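Local coordinates for SPBc2 prophage-derived uncharacterized protein YomS (Bacillus subtilis, PDB 6I5O) that is of unknown function but belongs to a prophage lytic cassette and forms an all-β, five-chain assembly, at residues 27-32 against 63-68; 54-59 against 89-94. All coordinates share one frame; numbering follows the deposited sequence. Where two conformers were deposited one is given.

Contact 1: residues 27-32 against 63-68; sequences PSEGEE and GEKTAL
A surface salt bridge between Glu29 and Lys65 ties the loop between strands 21-24 and 33-34 to the start of strand 65-72, on the outside of the antiparallel β-fold. Within the loop an ST turn, Gly30 N to Ser28 OG at 3.0 Å, brackets Glu29. The two backbones stay well apart, with CA atoms of Glu29 and Lys65 10.7 Å from each other, and the gap is spanned by the length of the two side chains. Beyond CG the glutamate is extended (chi2 -179°), which carries its carboxylate out from the loop. Lys65 reaches back from the strand with a bend at chi3 of 53°, and its ammonium comes to rest beside the acid.

Lys65 NZ lies 2.8 Å from Glu29 OE2, a salt bridge that is also a hydrogen bond. The lysine meets the anti side of OE2, lying 16° out of the carboxylate plane. The methylene before the ammonium group is also close to the acid, with Lys65 CE 3.6 Å from Glu29 OE2.

Glu29 is not the sole partner of this ammonium group. Glu102, on strand 98-107, gives a second salt bridge, and Tyr57 on the adjacent strand makes a cation-pi contact with the same lysine. Two acids and an aromatic ring would be expected to favour the charged form of Lys65 and to restrict where NZ can sit. One residue further along the strand, Thr66 OG1 is hydrogen-bonded to Asn86 of the second subunit, placing this part of the strand in a subunit interface.

The bridge runs through a single carboxylate oxygen: Glu29 OE1 is turned away, 4.9 Å from Lys65 NZ.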
# COMPACT_ATOMS: atom_id res chain seq x y z
N PRO A 27 9.15 -17.12 -31.22
CA PRO A 27 8.56 -15.86 -30.81
C PRO A 27 7.05 -15.81 -31.03
O PRO A 27 6.53 -16.27 -32.06
CB PRO A 27 9.33 -14.82 -31.60
CG PRO A 27 10.61 -15.49 -31.99
CD PRO A 27 10.24 -16.94 -32.19
N SER A 28 6.38 -15.13 -30.12
CA SER A 28 4.90 -14.98 -30.15
C SER A 28 4.49 -13.91 -29.15
O SER A 28 5.08 -13.89 -28.06
CB SER A 28 4.22 -16.29 -29.78
OG SER A 28 2.78 -16.12 -29.85
N GLU A 29 3.42 -13.18 -29.43
CA GLU A 29 2.81 -12.33 -28.39
C GLU A 29 2.07 -13.17 -27.39
O GLU A 29 1.93 -12.68 -26.23
CB GLU A 29 1.89 -11.29 -29.04
CG GLU A 29 2.69 -10.20 -29.73
CD GLU A 29 1.78 -9.14 -30.37
OE1 GLU A 29 0.63 -9.49 -30.80
OE2 GLU A 29 2.20 -8.03 -30.51
N GLY A 30 1.62 -14.37 -27.70
CA GLY A 30 0.83 -15.19 -26.78
C GLY A 30 -0.55 -14.62 -26.52
O GLY A 30 -1.03 -13.78 -27.32
N GLU A 31 -1.23 -15.15 -25.55
CA GLU A 31 -2.64 -14.82 -25.25
C GLU A 31 -2.68 -13.56 -24.39
O GLU A 31 -1.76 -13.35 -23.57
CB GLU A 31 -3.33 -15.97 -24.53
CG GLU A 31 -3.28 -17.23 -25.33
CD GLU A 31 -4.02 -17.06 -26.65
OE1 GLU A 31 -5.13 -16.51 -26.66
OE2 GLU A 31 -3.50 -17.49 -27.68
N GLU A 32 -3.68 -12.75 -24.65
CA GLU A 32 -3.85 -11.48 -23.89
C GLU A 32 -4.86 -11.69 -22.80
O GLU A 32 -5.92 -12.34 -23.00
CB GLU A 32 -4.38 -10.39 -24.82
CG GLU A 32 -3.40 -9.99 -25.90
CD GLU A 32 -3.94 -8.94 -26.84
OE1 GLU A 32 -5.08 -9.03 -27.23
OE2 GLU A 32 -3.23 -8.07 -27.18
N GLY A 63 -5.50 -1.78 -29.22
CA GLY A 63 -4.38 -2.69 -29.47
C GLY A 63 -3.04 -2.04 -29.34
O GLY A 63 -2.06 -2.69 -29.64
N GLU A 64 -2.93 -0.79 -28.90
CA GLU A 64 -1.62 -0.18 -28.70
C GLU A 64 -0.95 -0.85 -27.49
O GLU A 64 -1.57 -1.05 -26.44
CB GLU A 64 -1.74 1.32 -28.48
CG GLU A 64 -0.41 2.00 -28.42
CD GLU A 64 -0.45 3.52 -28.44
OE1 GLU A 64 -1.27 4.10 -27.67
OE2 GLU A 64 0.21 4.15 -29.27
N LYS A 65 0.31 -1.23 -27.65
CA LYS A 65 1.15 -1.88 -26.62
C LYS A 65 2.06 -0.86 -25.96
O LYS A 65 2.63 -0.04 -26.62
CB LYS A 65 2.02 -2.98 -27.23
CG LYS A 65 1.26 -4.10 -27.88
CD LYS A 65 2.09 -4.91 -28.84
CE LYS A 65 3.38 -5.45 -28.29
NZ LYS A 65 4.08 -6.36 -29.24
N THR A 66 2.14 -0.94 -24.66
CA THR A 66 2.96 -0.01 -23.85
C THR A 66 3.82 -0.81 -22.87
O THR A 66 3.30 -1.67 -22.15
CB THR A 66 2.09 0.94 -23.02
OG1 THR A 66 1.04 1.48 -23.80
CG2 THR A 66 2.91 2.07 -22.43
N ALA A 67 5.13 -0.61 -22.88
CA ALA A 67 6.02 -1.33 -21.96
C ALA A 67 5.53 -1.14 -20.52
O ALA A 67 5.22 -0.00 -20.10
CB ALA A 67 7.43 -0.83 -22.12
N LEU A 68 5.47 -2.23 -19.78
CA LEU A 68 4.86 -2.22 -18.44
C LEU A 68 5.89 -2.71 -17.44
O LEU A 68 6.37 -3.84 -17.56
CB LEU A 68 3.64 -3.15 -18.47
CG LEU A 68 2.92 -3.35 -17.15
CD1 LEU A 68 2.31 -2.07 -16.65
CD2 LEU A 68 1.88 -4.43 -17.23

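Contact 2: residues 54-59 against 89-94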
# COMPACT_ATOMS: atom_id res chain seq x y z
N ILE A 54 11.58 -11.97 -22.62
CA ILE A 54 10.13 -11.72 -22.42
C ILE A 54 9.98 -10.21 -22.22
O ILE A 54 10.68 -9.67 -21.37
CB ILE A 54 9.60 -12.48 -21.18
CG1 ILE A 54 10.03 -13.95 -21.16
CG2 ILE A 54 8.11 -12.29 -21.06
CD1 ILE A 54 9.52 -14.77 -22.33
N LYS A 55 9.09 -9.59 -23.00
CA LYS A 55 8.76 -8.16 -22.77
C LYS A 55 7.35 -8.06 -22.25
O LYS A 55 6.44 -8.77 -22.66
CB LYS A 55 8.88 -7.37 -24.07
CG LYS A 55 10.34 -7.10 -24.44
CD LYS A 55 10.44 -6.18 -25.61
CE LYS A 55 11.67 -5.29 -25.59
NZ LYS A 55 12.61 -5.81 -26.58
N PHE A 56 7.17 -7.17 -21.26
CA PHE A 56 5.93 -7.03 -20.51
C PHE A 56 5.15 -5.86 -21.07
O PHE A 56 5.74 -4.77 -21.23
CB PHE A 56 6.23 -6.76 -19.04
CG PHE A 56 7.27 -7.62 -18.37
CD1 PHE A 56 7.55 -8.91 -18.81
CD2 PHE A 56 7.96 -7.15 -17.27
CE1 PHE A 56 8.49 -9.67 -18.13
CE2 PHE A 56 8.91 -7.91 -16.60
CZ PHE A 56 9.18 -9.17 -17.06
N TYR A 57 3.87 -6.06 -21.40
CA TYR A 57 3.08 -5.00 -22.04
C TYR A 57 1.70 -4.87 -21.43
O TYR A 57 1.00 -5.82 -21.04
CB TYR A 57 2.87 -5.28 -23.54
CG TYR A 57 4.12 -5.10 -24.33
CD1 TYR A 57 4.66 -3.87 -24.57
CD2 TYR A 57 4.79 -6.20 -24.88
CE1 TYR A 57 5.77 -3.66 -25.34
CE2 TYR A 57 5.91 -6.01 -25.66
CZ TYR A 57 6.42 -4.75 -25.87
OH TYR A 57 7.54 -4.54 -26.63
N ALA A 58 1.28 -3.61 -21.34
CA ALA A 58 -0.13 -3.22 -21.22
C ALA A 58 -0.68 -2.98 -22.62
O ALA A 58 0.05 -2.46 -23.46
CB ALA A 58 -0.26 -2.00 -20.36
N VAL A 59 -1.93 -3.36 -22.84
CA VAL A 59 -2.55 -3.20 -24.16
C VAL A 59 -3.89 -2.49 -23.97
O VAL A 59 -4.68 -2.91 -23.15
CB VAL A 59 -2.72 -4.55 -24.87
CG1 VAL A 59 -3.31 -4.36 -26.26
CG2 VAL A 59 -1.42 -5.30 -24.93
N TRP A 89 7.10 -12.07 -11.43
CA TRP A 89 7.03 -10.60 -11.58
C TRP A 89 5.63 -10.15 -11.18
O TRP A 89 4.62 -10.70 -11.67
CB TRP A 89 7.31 -10.21 -13.02
CG TRP A 89 8.72 -10.37 -13.42
CD1 TRP A 89 9.30 -11.50 -13.92
CD2 TRP A 89 9.75 -9.38 -13.37
NE1 TRP A 89 10.64 -11.28 -14.14
CE2 TRP A 89 10.93 -9.98 -13.81
CE3 TRP A 89 9.78 -8.03 -12.97
CZ2 TRP A 89 12.13 -9.29 -13.93
CZ3 TRP A 89 10.97 -7.35 -13.05
CH2 TRP A 89 12.11 -7.96 -13.57
N ASP A 90 5.58 -9.12 -10.35
CA ASP A 90 4.32 -8.55 -9.81
C ASP A 90 3.97 -7.25 -10.53
O ASP A 90 4.85 -6.40 -10.73
CB ASP A 90 4.46 -8.24 -8.34
CG ASP A 90 4.40 -9.41 -7.42
OD1 ASP A 90 3.98 -10.51 -7.87
OD2 ASP A 90 4.90 -9.20 -6.27
N PHE A 91 2.69 -7.11 -10.84
CA PHE A 91 2.20 -5.94 -11.59
C PHE A 91 0.92 -5.43 -10.96
O PHE A 91 0.08 -6.20 -10.53
CB PHE A 91 1.89 -6.27 -13.04
CG PHE A 91 3.04 -6.84 -13.81
CD1 PHE A 91 3.35 -8.18 -13.78
CD2 PHE A 91 3.89 -5.98 -14.49
CE1 PHE A 91 4.43 -8.67 -14.46
CE2 PHE A 91 4.98 -6.47 -15.19
CZ PHE A 91 5.25 -7.81 -15.15
N ASP A 92 0.80 -4.11 -10.95
CA ASP A 92 -0.46 -3.42 -10.61
C ASP A 92 -1.20 -3.16 -11.92
O ASP A 92 -0.70 -2.40 -12.76
CB ASP A 92 -0.21 -2.14 -9.85
CG ASP A 92 -1.46 -1.31 -9.58
OD1 ASP A 92 -2.64 -1.71 -9.90
OD2 ASP A 92 -1.28 -0.21 -9.01
N ILE A 93 -2.31 -3.86 -12.10
CA ILE A 93 -3.01 -3.88 -13.41
C ILE A 93 -4.41 -3.31 -13.34
O ILE A 93 -5.12 -3.35 -14.34
CB ILE A 93 -3.05 -5.32 -13.95
CG1 ILE A 93 -3.92 -6.25 -13.07
CG2 ILE A 93 -1.66 -5.88 -14.20
CD1 ILE A 93 -4.26 -7.57 -13.69
N ALA A 94 -4.82 -2.74 -12.22
CA ALA A 94 -6.23 -2.43 -12.00
C ALA A 94 -6.80 -1.50 -13.05
O ALA A 94 -8.00 -1.61 -13.34
CB ALA A 94 -6.46 -1.85 -10.63
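Phe56, Trp89 and Phe91 form an aromatic cluster in the buried interior of the antiparallel β-fold, where strands 51-59 and 87-92 face each other without pairing directly. The CA atoms of Phe56 and Trp89 are 9.7 Å apart, and the rings fill the distance between them.

Two edge-to-face stacks build the cluster, with Phe56 taking a different role in each. Toward Trp89 it supplies the edge: CE2 and CZ bear on the indole face, the planes inclined at 59°. Phe56 CE2 approaches Trp89 CD2 to 3.6 Å, while Phe56 CZ stands over the indole centre. Toward Phe91 it supplies the face. That stack is offset and nearly perpendicular, at 87°, with Phe91 CZ 3.5 Å from Phe56 CD2. Phe56 CG lies anti to its carbonyl carbon (chi1 -46°), a setting that directs the ring across to the opposing strand, where its edge meets one partner and its face the other.

Apolar neighbours continue the core. Phe101 of strand 98-107 meets the rings of both Phe56 and Phe91, and Leu41 and Val43 of strand 40-46 pack against Phe91.

The polar atom of the cluster is satisfied separately, since Trp89 NE1 is hydrogen-bonded to Glu87 OE1. Phe91 CE2 shares in the edge that meets Phe56, 3.7 Å from Phe56 CD2.

Following the chain from the N terminus, the order is 27-32, 54-59, 63-68 and 89-94, so the two contacts cross instead of nesting. Contact 1 closes a span that includes strands 33-34, 40-46 and 51-59; contact 2 opens within it and closes only at strand 87-92. They are joined through the neighbouring strands 51-59 and 65-72, where probable hydrogen bonds link Thr66 N to Ala58 O and Leu68 N to Phe56 O. Contact 1 thus fastens a surface loop to the outside of this strand pair, while contact 2 joins strand 51-59 to 87-92 through the core, two strands that both pair with 65-72. Residues of both segment pairs also touch the second subunit.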